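Local structure of alpha-glucosidase (Pseudoalteromonas sp. K8, 5HQ4) at residues W451-G456 against S525-A530; Q384-Y389 against S432-E437; R458-N463 against D489-I494; A341-S346 against E378-S383. The protein is probably a glycoside hydrolase of family 97 that binds carbohydrate and acts on alpha-glucosides, and holds a bound calcium ion. All coordinates share one frame; numbering follows the deposited sequence.

Interaction 1: W451-G456 against S525-A530; sequences WITREG and SPIQMA. With CA (calcium ion), chain G.
Thr453 OG1 donates to Ser525 OG at 3.0 Å, and Ser525 OG in turn donates to Ile527 O at 2.7 Å, a two-step relay whose direction is fixed at both steps. The second bond meets the carbonyl at a C=O...OG angle of 139°, from a donor tilted out of the carbonyl plane. Thr453 carries OG1 on the far side from its own backbone N (chi1 -166°), which leaves CG2 to rest on Ile527 CG1 at 3.7 Å. Replacing Ser525 with alanine would probably strand the Thr453 hydroxyl without its acceptor and take this donor from Ile527 O. Packing is tight beside the relay: Pro526 CG lies 3.1 Å from Ile452 O, a buried oxygen with no polar partner in the model, and Ile452 CD1 meets Ile527 CD1 at 3.8 Å with the two side chains at about a right angle. Strands 451-454 and 527-529 are the two ends of a curved parallel sheet, consistent with the closing seam of a TIM barrel. Past Thr453 the two segments diverge and no longer touch, though the residues stay buried. Arg454 turns its CB away from the 525-530 segment, and its NH2 stands 3.3 Å above the centre of the Trp451 ring, while Glu455 extends to the calcium ion, which its OE1 binds at 2.4 Å together with Glu154, Glu437 and Glu461.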
# COMPACT_ATOMS: atom_id res chain seq x y z
N TRP A 451 -2.58 -1.85 -11.92
CA TRP A 451 -2.69 -1.02 -10.71
C TRP A 451 -1.43 -1.28 -9.89
O TRP A 451 -1.42 -2.07 -8.95
CB TRP A 451 -3.96 -1.34 -9.93
CG TRP A 451 -4.45 -0.15 -9.11
CD1 TRP A 451 -3.76 0.99 -8.84
CD2 TRP A 451 -5.74 0.01 -8.51
NE1 TRP A 451 -4.54 1.86 -8.11
CE2 TRP A 451 -5.76 1.27 -7.89
CE3 TRP A 451 -6.89 -0.80 -8.44
CZ2 TRP A 451 -6.88 1.76 -7.20
CZ3 TRP A 451 -8.00 -0.31 -7.76
CH2 TRP A 451 -7.98 0.96 -7.16
N ILE A 452 -0.35 -0.58 -10.25
CA ILE A 452 0.96 -1.07 -9.83
C ILE A 452 1.33 -0.62 -8.42
O ILE A 452 2.00 -1.36 -7.70
CB ILE A 452 2.04 -0.67 -10.85
CG1 ILE A 452 2.03 0.83 -11.14
CG2 ILE A 452 1.83 -1.46 -12.12
CD1 ILE A 452 3.16 1.28 -12.07
N THR A 453 0.90 0.57 -7.99
CA THR A 453 1.29 1.04 -6.67
C THR A 453 0.37 2.19 -6.26
O THR A 453 -0.48 2.63 -7.03
CB THR A 453 2.77 1.44 -6.66
OG1 THR A 453 3.23 1.58 -5.30
CG2 THR A 453 2.99 2.75 -7.43
N ARG A 454 0.54 2.66 -5.03
CA ARG A 454 -0.24 3.79 -4.52
C ARG A 454 0.49 4.39 -3.33
O ARG A 454 1.45 3.82 -2.81
CB ARG A 454 -1.66 3.37 -4.13
CG ARG A 454 -1.76 2.63 -2.78
CD ARG A 454 -3.09 1.84 -2.70
NE ARG A 454 -3.17 0.86 -3.78
CZ ARG A 454 -4.29 0.50 -4.41
NH1 ARG A 454 -5.47 1.02 -4.08
NH2 ARG A 454 -4.22 -0.40 -5.39
N GLU A 455 0.00 5.54 -2.89
CA GLU A 455 0.55 6.16 -1.69
C GLU A 455 -0.30 5.74 -0.50
O GLU A 455 -0.12 4.64 0.03
CB GLU A 455 0.61 7.68 -1.87
CG GLU A 455 1.42 8.41 -0.83
CD GLU A 455 1.53 9.89 -1.17
OE1 GLU A 455 0.48 10.55 -1.26
OE2 GLU A 455 2.67 10.37 -1.39
N GLY A 456 -1.25 6.58 -0.06
CA GLY A 456 -2.14 6.13 1.00
C GLY A 456 -1.47 5.96 2.35
O GLY A 456 -1.82 5.04 3.12
N SER A 525 7.81 -1.75 -3.85
CA SER A 525 6.97 -1.17 -4.90
C SER A 525 7.52 -1.59 -6.25
O SER A 525 8.75 -1.61 -6.42
CB SER A 525 6.92 0.37 -4.79
OG SER A 525 6.07 0.93 -5.77
N PRO A 526 6.67 -1.94 -7.23
CA PRO A 526 7.21 -2.29 -8.56
C PRO A 526 7.85 -1.11 -9.26
O PRO A 526 8.68 -1.31 -10.15
CB PRO A 526 5.97 -2.79 -9.32
CG PRO A 526 4.83 -2.10 -8.66
CD PRO A 526 5.20 -2.00 -7.20
N ILE A 527 7.48 0.12 -8.91
CA ILE A 527 8.21 1.29 -9.38
C ILE A 527 8.75 2.02 -8.17
O ILE A 527 8.04 2.20 -7.17
CB ILE A 527 7.34 2.22 -10.26
CG1 ILE A 527 6.07 2.65 -9.52
CG2 ILE A 527 7.03 1.54 -11.59
CD1 ILE A 527 5.30 3.78 -10.25
N GLN A 528 10.02 2.39 -8.23
CA GLN A 528 10.70 3.07 -7.14
C GLN A 528 11.27 4.35 -7.69
O GLN A 528 11.97 4.33 -8.71
CB GLN A 528 11.82 2.20 -6.56
CG GLN A 528 11.34 0.91 -5.84
CD GLN A 528 10.84 1.17 -4.43
OE1 GLN A 528 10.46 2.29 -4.08
NE2 GLN A 528 10.83 0.12 -3.62
N MET A 529 10.98 5.46 -7.03
CA MET A 529 11.55 6.73 -7.44
C MET A 529 12.91 6.92 -6.80
O MET A 529 13.15 6.49 -5.67
CB MET A 529 10.62 7.88 -7.05
CG MET A 529 10.94 9.19 -7.75
SD MET A 529 9.79 10.47 -7.24
CE MET A 529 10.07 11.67 -8.55
N ALA A 530 13.82 7.51 -7.56
CA ALA A 530 14.96 8.21 -6.96
C ALA A 530 14.51 9.66 -6.85
O ALA A 530 14.51 10.39 -7.84
CB ALA A 530 16.22 8.03 -7.80
CA CA G . 0.02 12.87 -0.99
O HOH W 1 -0.97 14.64 0.26
O HOH W 2 1.00 12.79 -3.16

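Interaction 2: Q384-Y389 against S432-E437; sequences QVKTGY and SINTHE. With CA (calcium ion), chain G.
Lys386 lays its CE over one face of the His436 ring, 3.6 Å from the centroid and 8° off the ring normal, a CH-pi contact. CG of Lys386 stands anti to the backbone N (chi1 172°) and the chain stays extended, which carries CE over the imidazole and NZ past it to a salt bridge with Glu311. Alongside, pointing the same way, runs Asn434, whose OD1 lies in plane at the His436 ring edge and whose ND2 bonds Asp489. His436 NE2 bonds Asp489 too, and its ND1 is 2.7 Å from water 2, a calcium ligand; held at both nitrogens, the ring can hardly turn. Across the sheet, Thr387 OG1 sits 3.6 Å from Thr435 CG2. Tyr389 turns a ring edge to His436 O, with CD1 at 3.3 Å. The backbone N of Tyr389 donates to Glu437 OE1 at 2.9 Å, on the anti lone pair. The other oxygen, Glu437 OE2, binds calcium at 2.4 Å, so one carboxylate is fixed from two directions. Four backbone bonds, among them Val385 N to Ser432 O at 2.9 Å, run the strands parallel. Strand 352-358 flanks 384-388 and strand 451-454 flanks 432-435; helices 363-379 and 413-428 pack on the side bearing Val385, Ile433, Thr387 and Thr435, leaving Lys386 and Asn434 on the inner face expected of a TIM barrel.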
# COMPACT_ATOMS: atom_id res chain seq x y z
N GLN A 384 2.81 4.99 -17.96
CA GLN A 384 2.50 5.02 -16.54
C GLN A 384 2.00 6.42 -16.20
O GLN A 384 2.53 7.41 -16.72
CB GLN A 384 3.74 4.67 -15.69
CG GLN A 384 4.24 3.24 -15.89
CD GLN A 384 5.48 2.88 -15.06
OE1 GLN A 384 6.14 3.75 -14.47
NE2 GLN A 384 5.81 1.58 -15.02
N VAL A 385 0.98 6.49 -15.35
CA VAL A 385 0.41 7.77 -14.92
C VAL A 385 0.26 7.77 -13.41
O VAL A 385 -0.25 6.81 -12.83
CB VAL A 385 -0.96 8.04 -15.59
CG1 VAL A 385 -1.62 9.31 -15.02
CG2 VAL A 385 -0.81 8.15 -17.12
N LYS A 386 0.75 8.84 -12.77
CA LYS A 386 0.51 9.09 -11.35
C LYS A 386 -0.73 9.96 -11.22
O LYS A 386 -0.81 11.02 -11.85
CB LYS A 386 1.73 9.77 -10.72
CG LYS A 386 1.55 10.26 -9.29
CD LYS A 386 2.83 10.98 -8.83
CE LYS A 386 2.59 11.72 -7.51
NZ LYS A 386 3.81 12.39 -7.02
N THR A 387 -1.73 9.50 -10.47
CA THR A 387 -2.95 10.26 -10.26
C THR A 387 -2.94 10.83 -8.84
O THR A 387 -2.15 10.43 -7.99
CB THR A 387 -4.20 9.41 -10.49
OG1 THR A 387 -4.20 8.29 -9.59
CG2 THR A 387 -4.25 8.91 -11.93
N GLY A 388 -3.83 11.79 -8.61
CA GLY A 388 -3.85 12.48 -7.33
C GLY A 388 -5.23 13.00 -7.01
O GLY A 388 -5.98 13.40 -7.91
N TYR A 389 -5.57 13.00 -5.72
CA TYR A 389 -6.90 13.40 -5.26
C TYR A 389 -6.77 14.24 -4.00
O TYR A 389 -7.35 13.95 -2.95
CB TYR A 389 -7.78 12.17 -5.02
CG TYR A 389 -7.96 11.31 -6.26
CD1 TYR A 389 -6.96 10.41 -6.65
CD2 TYR A 389 -9.10 11.40 -7.04
CE1 TYR A 389 -7.10 9.65 -7.79
CE2 TYR A 389 -9.25 10.62 -8.20
CZ TYR A 389 -8.25 9.74 -8.56
OH TYR A 389 -8.37 8.96 -9.69
N SER A 432 -0.43 1.99 -16.92
CA SER A 432 -0.46 1.60 -15.52
C SER A 432 -0.63 2.82 -14.63
O SER A 432 -0.23 3.93 -15.00
CB SER A 432 0.83 0.86 -15.14
OG SER A 432 0.94 -0.33 -15.91
N ILE A 433 -1.19 2.60 -13.44
CA ILE A 433 -1.67 3.68 -12.58
C ILE A 433 -0.98 3.59 -11.22
O ILE A 433 -0.97 2.53 -10.58
CB ILE A 433 -3.20 3.63 -12.40
CG1 ILE A 433 -3.91 3.91 -13.73
CG2 ILE A 433 -3.67 4.63 -11.33
CD1 ILE A 433 -3.64 5.31 -14.31
N ASN A 434 -0.47 4.74 -10.76
CA ASN A 434 0.12 4.95 -9.44
C ASN A 434 -0.76 5.98 -8.74
O ASN A 434 -0.72 7.17 -9.10
CB ASN A 434 1.57 5.42 -9.61
CG ASN A 434 2.16 6.05 -8.37
OD1 ASN A 434 1.66 5.88 -7.26
ND2 ASN A 434 3.27 6.77 -8.56
N THR A 435 -1.58 5.55 -7.78
CA THR A 435 -2.64 6.39 -7.21
C THR A 435 -2.17 7.04 -5.92
O THR A 435 -1.94 6.35 -4.92
CB THR A 435 -3.91 5.58 -6.93
OG1 THR A 435 -4.26 4.81 -8.08
CG2 THR A 435 -5.07 6.52 -6.58
N HIS A 436 -2.07 8.37 -5.90
CA HIS A 436 -1.89 9.09 -4.65
C HIS A 436 -3.24 9.57 -4.14
O HIS A 436 -4.19 9.73 -4.92
CB HIS A 436 -0.89 10.24 -4.83
CG HIS A 436 0.53 9.76 -4.92
ND1 HIS A 436 1.58 10.36 -4.25
CD2 HIS A 436 1.06 8.68 -5.55
CE1 HIS A 436 2.69 9.69 -4.49
NE2 HIS A 436 2.40 8.67 -5.28
N GLU A 437 -3.33 9.76 -2.83
CA GLU A 437 -4.61 9.91 -2.13
C GLU A 437 -5.59 8.84 -2.61
O GLU A 437 -6.65 9.15 -3.16
CB GLU A 437 -5.18 11.31 -2.31
CG GLU A 437 -4.22 12.40 -1.81
CD GLU A 437 -3.05 12.63 -2.78
OE1 GLU A 437 -3.30 12.72 -4.00
OE2 GLU A 437 -1.89 12.68 -2.34
CA CA G . 0.02 12.87 -0.99
O HOH W 2 1.00 12.79 -3.16
O HOH W 1 -0.97 14.64 0.26

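Interaction 3: R458-N463 against D489-I494; sequences RGQEFN and DFTPGI. With CA (calcium ion), chain G.
Phe490 O is gripped by two donors. Gln460 N reaches it at 3.0 Å in the carbonyl plane with a nearly straight N-H...O angle of 165°, whereas Thr491 OG1 comes in from the side at 2.7 Å, its C=O...OG angle being only 104°. Thr491 OG1 also accepts from water 3, which takes the N-H of Glu461, so one water bridges Glu461 N and Thr491 OG1 across the contact. The same Phe490 turns one ring face to the backbone it binds: Gln460 N stands 3.8 Å above the ring centre, with Gly459 C nearer the rim. Gly459 CA lies 3.6 Å from Phe490 CE1. Both segments are loops of the probable TIM-barrel domain, and 458-463 turns into a short, irregular helical turn beginning about Phe462, with Asn463 N bonded to Gln460 O. Glu461, on this turn, binds calcium through OE2 at 2.3 Å. Gln460 bends at its second torsion (chi2 82°), which swings the amide back over the 489-494 segment: NE2 donates to Thr491 O at 3.2 Å and also bonds Gln516, while OE1 accepts from Asn463 ND2 at 2.9 Å. With both ends held the amide cannot readily flip, and Ile494 CG1 packs against its carbon CD at 3.5 Å. The Phe490 side chain also packs on Leu519 of helix 513-522 and on Ile475 and Leu478 of helix 474-478.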
# COMPACT_ATOMS: atom_id res chain seq x y z
N ARG A 458 1.80 8.53 4.80
CA ARG A 458 2.79 9.60 4.69
C ARG A 458 4.06 9.05 4.06
O ARG A 458 4.70 8.15 4.61
CB ARG A 458 3.09 10.22 6.05
CG ARG A 458 1.95 11.12 6.57
CD ARG A 458 2.24 11.62 7.99
NE ARG A 458 3.55 12.28 8.14
CZ ARG A 458 3.74 13.48 8.66
NH1 ARG A 458 2.70 14.20 9.08
NH2 ARG A 458 4.97 13.97 8.79
N GLY A 459 4.42 9.58 2.90
CA GLY A 459 5.65 9.25 2.24
C GLY A 459 6.69 10.34 2.41
O GLY A 459 6.59 11.21 3.29
N GLN A 460 7.69 10.32 1.53
CA GLN A 460 8.81 11.26 1.59
C GLN A 460 8.37 12.72 1.52
O GLN A 460 9.05 13.60 2.07
CB GLN A 460 9.76 10.97 0.43
CG GLN A 460 11.12 11.65 0.52
CD GLN A 460 12.08 10.89 1.42
OE1 GLN A 460 12.19 11.18 2.61
NE2 GLN A 460 12.77 9.89 0.85
N GLU A 461 7.27 13.01 0.82
CA GLU A 461 6.89 14.41 0.61
C GLU A 461 6.65 15.12 1.94
O GLU A 461 6.92 16.32 2.06
CB GLU A 461 5.64 14.49 -0.27
CG GLU A 461 4.45 13.75 0.35
CD GLU A 461 3.14 13.95 -0.41
OE1 GLU A 461 3.09 14.86 -1.28
OE2 GLU A 461 2.17 13.22 -0.13
N PHE A 462 6.20 14.40 2.97
CA PHE A 462 6.01 15.03 4.28
C PHE A 462 7.32 15.40 4.95
O PHE A 462 7.30 16.15 5.93
CB PHE A 462 5.19 14.11 5.20
CG PHE A 462 3.72 14.16 4.92
CD1 PHE A 462 3.19 13.45 3.85
CD2 PHE A 462 2.88 14.97 5.67
CE1 PHE A 462 1.83 13.52 3.56
CE2 PHE A 462 1.53 15.05 5.39
CZ PHE A 462 1.01 14.32 4.33
N ASN A 463 8.44 14.91 4.45
CA ASN A 463 9.72 15.30 5.00
C ASN A 463 10.21 16.61 4.41
O ASN A 463 11.19 17.16 4.90
CB ASN A 463 10.75 14.19 4.77
CG ASN A 463 10.42 12.95 5.57
OD1 ASN A 463 9.81 13.06 6.63
ND2 ASN A 463 10.82 11.78 5.07
N ASP A 489 4.29 3.64 -3.10
CA ASP A 489 5.13 4.65 -3.74
C ASP A 489 5.58 5.64 -2.67
O ASP A 489 4.98 6.70 -2.48
CB ASP A 489 4.36 5.34 -4.86
CG ASP A 489 5.21 6.29 -5.70
OD1 ASP A 489 4.70 7.38 -6.04
OD2 ASP A 489 6.37 5.94 -6.03
N PHE A 490 6.65 5.28 -1.95
CA PHE A 490 7.17 6.14 -0.88
C PHE A 490 8.04 7.29 -1.39
O PHE A 490 8.18 8.30 -0.69
CB PHE A 490 8.00 5.29 0.11
CG PHE A 490 8.47 6.06 1.31
CD1 PHE A 490 7.68 6.17 2.44
CD2 PHE A 490 9.73 6.68 1.32
CE1 PHE A 490 8.10 6.89 3.55
CE2 PHE A 490 10.16 7.40 2.42
CZ PHE A 490 9.34 7.50 3.54
N THR A 491 8.61 7.16 -2.59
CA THR A 491 9.62 8.01 -3.24
C THR A 491 10.85 8.11 -2.34
O THR A 491 11.15 9.17 -1.79
CB THR A 491 9.08 9.40 -3.62
OG1 THR A 491 8.92 10.22 -2.46
CG2 THR A 491 7.72 9.30 -4.35
N PRO A 492 11.59 7.01 -2.19
CA PRO A 492 12.80 7.03 -1.36
C PRO A 492 13.95 7.76 -2.03
O PRO A 492 13.82 8.24 -3.16
CB PRO A 492 13.12 5.55 -1.18
CG PRO A 492 12.64 4.93 -2.44
CD PRO A 492 11.38 5.68 -2.81
N GLY A 493 15.09 7.84 -1.34
CA GLY A 493 16.33 8.21 -1.98
C GLY A 493 16.72 9.68 -1.92
O GLY A 493 17.33 10.18 -2.87
N ILE A 494 16.40 10.38 -0.84
CA ILE A 494 16.84 11.76 -0.70
C ILE A 494 18.29 11.76 -0.22
O ILE A 494 18.61 11.21 0.84
CB ILE A 494 15.94 12.56 0.26
CG1 ILE A 494 14.53 12.69 -0.33
CG2 ILE A 494 16.53 13.95 0.52
CD1 ILE A 494 14.49 13.37 -1.71
CA CA G . 0.02 12.87 -0.99
O HOH W 3 6.48 11.02 -1.38
O HOH W 1 -0.97 14.64 0.26
O HOH W 2 1.00 12.79 -3.16

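Interaction 4: A341-S346 against E378-S383; sequences ALTKYS and EKSNVS
The amide of Asn381 meets Ser346 edge-on: ND2 donates to Ser346 OG at 3.1 Å with an N-H...O angle of 156°, and the oxygen lies only 7° out of the amide plane. Water 4 also approaches ND2, by a weak bond, and donates to Ser346 O at 2.9 Å, giving the pair a second, looser link. Ser346 OG sits between its backbone N and carbonyl carbon (chi1 82°), a position from which it gives its own proton to Thr343 O at 2.9 Å one turn back while accepting from Asn381. An alanine in place of Ser346 is likely to leave the Asn381 amide without its in-plane acceptor and freer to turn. Next to this bond the contact is van der Waals: Thr343 OG1 lies 3.4 Å from Ser380 CB and Thr343 CG2 3.8 Å from Ser380 O. Each hydroxyl is bonded to a carbonyl one turn back along the chain: Thr343 to Ile339 O, and Ser380, just past the helix end, to Leu376 O. Asn381, at positive phi, is the C-prime residue of a Schellman motif, with Val382 N bonded to Tyr377 O and Asn381 N to Glu378 O; the motif ends helix 363-379 where it packs against helix 339-349, in the outer helical layer of the barrel.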
# COMPACT_ATOMS: atom_id res chain seq x y z
N ALA A 341 7.37 17.41 -28.81
CA ALA A 341 8.82 17.34 -28.83
C ALA A 341 9.33 16.34 -27.80
O ALA A 341 10.29 15.60 -28.06
CB ALA A 341 9.42 18.73 -28.58
N LEU A 342 8.69 16.29 -26.62
CA LEU A 342 9.11 15.35 -25.59
C LEU A 342 8.77 13.91 -25.98
O LEU A 342 9.50 12.98 -25.59
CB LEU A 342 8.46 15.71 -24.25
CG LEU A 342 8.96 17.06 -23.73
CD1 LEU A 342 8.17 17.52 -22.52
CD2 LEU A 342 10.45 17.02 -23.42
N THR A 343 7.69 13.70 -26.72
CA THR A 343 7.41 12.37 -27.26
C THR A 343 8.53 11.93 -28.21
O THR A 343 8.98 10.78 -28.16
CB THR A 343 6.07 12.38 -27.99
OG1 THR A 343 5.04 12.71 -27.05
CG2 THR A 343 5.77 11.03 -28.64
N LYS A 344 8.98 12.84 -29.07
CA LYS A 344 10.11 12.51 -29.94
C LYS A 344 11.37 12.23 -29.13
O LYS A 344 12.10 11.27 -29.40
CB LYS A 344 10.33 13.65 -30.94
CG LYS A 344 11.41 13.39 -31.97
CD LYS A 344 11.60 14.60 -32.88
CE LYS A 344 12.77 14.39 -33.84
NZ LYS A 344 13.06 15.62 -34.64
N TYR A 345 11.62 13.05 -28.11
CA TYR A 345 12.82 12.85 -27.30
C TYR A 345 12.77 11.55 -26.50
O TYR A 345 13.81 10.93 -26.28
CB TYR A 345 13.02 14.04 -26.36
CG TYR A 345 14.46 14.30 -26.01
CD1 TYR A 345 15.37 14.69 -26.99
CD2 TYR A 345 14.92 14.16 -24.70
CE1 TYR A 345 16.70 14.94 -26.68
CE2 TYR A 345 16.25 14.41 -24.38
CZ TYR A 345 17.13 14.80 -25.37
OH TYR A 345 18.45 15.05 -25.07
N SER A 346 11.57 11.13 -26.06
CA SER A 346 11.47 9.88 -25.33
C SER A 346 11.87 8.70 -26.20
O SER A 346 12.50 7.74 -25.73
CB SER A 346 10.04 9.68 -24.78
OG SER A 346 9.17 9.16 -25.78
N GLU A 378 -1.57 7.85 -24.59
CA GLU A 378 -1.25 6.73 -25.47
C GLU A 378 -0.58 7.22 -26.74
O GLU A 378 0.45 6.67 -27.18
CB GLU A 378 -2.50 5.91 -25.79
CG GLU A 378 -2.17 4.67 -26.62
CD GLU A 378 -3.33 3.71 -26.78
OE1 GLU A 378 -4.50 4.12 -26.61
OE2 GLU A 378 -3.07 2.52 -27.09
N LYS A 379 -1.13 8.27 -27.35
CA LYS A 379 -0.52 8.88 -28.52
C LYS A 379 0.90 9.37 -28.23
O LYS A 379 1.75 9.39 -29.12
CB LYS A 379 -1.40 10.03 -29.02
CG LYS A 379 -0.82 10.82 -30.18
CD LYS A 379 -1.66 12.05 -30.48
CE LYS A 379 -1.00 12.94 -31.53
NZ LYS A 379 -1.85 14.10 -31.90
N SER A 380 1.17 9.75 -26.98
CA SER A 380 2.46 10.33 -26.62
C SER A 380 3.42 9.30 -26.02
O SER A 380 4.41 9.70 -25.40
CB SER A 380 2.25 11.49 -25.65
OG SER A 380 1.40 12.48 -26.21
N ASN A 381 3.16 8.00 -26.18
CA ASN A 381 4.09 6.97 -25.72
C ASN A 381 4.26 7.01 -24.19
O ASN A 381 5.35 6.75 -23.66
CB ASN A 381 5.44 7.13 -26.44
CG ASN A 381 6.45 6.02 -26.12
OD1 ASN A 381 6.08 4.85 -26.00
ND2 ASN A 381 7.72 6.40 -25.99
N VAL A 382 3.20 7.37 -23.47
CA VAL A 382 3.20 7.38 -22.00
C VAL A 382 2.57 6.08 -21.53
O VAL A 382 1.43 5.76 -21.90
CB VAL A 382 2.45 8.60 -21.45
CG1 VAL A 382 2.25 8.46 -19.94
CG2 VAL A 382 3.20 9.88 -21.79
N SER A 383 3.29 5.33 -20.69
CA SER A 383 2.84 4.02 -20.22
C SER A 383 2.46 3.98 -18.75
O SER A 383 1.87 2.98 -18.31
CB SER A 383 3.93 2.97 -20.47
OG SER A 383 4.07 2.72 -21.85
O HOH W 4 10.83 5.40 -25.17

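Interactions 1, 2 and 3 meet at one calcium ion, to which they bring Glu455, Glu437 and Glu461 in turn; Glu154 and waters 1 and 2 complete the set of ligands. Interactions 1 and 2 have centres about 9 Å apart and lie on adjacent strands, 432-435 and 451-454, of one sheet, with Glu455 N to Thr435 O at 2.9 Å probably a hydrogen bond. Asp489 of interaction 3 ties in both others: its N lies 2.9 Å from Arg454 O, and its OD1 2.7 Å from His436 NE2. Interaction 4 stands apart from the metal, its centre about 18 Å from that of interaction 2, yet the two are probably linked by a hydrogen bond from Ser432 N to Ser383 O, 2.9 Å.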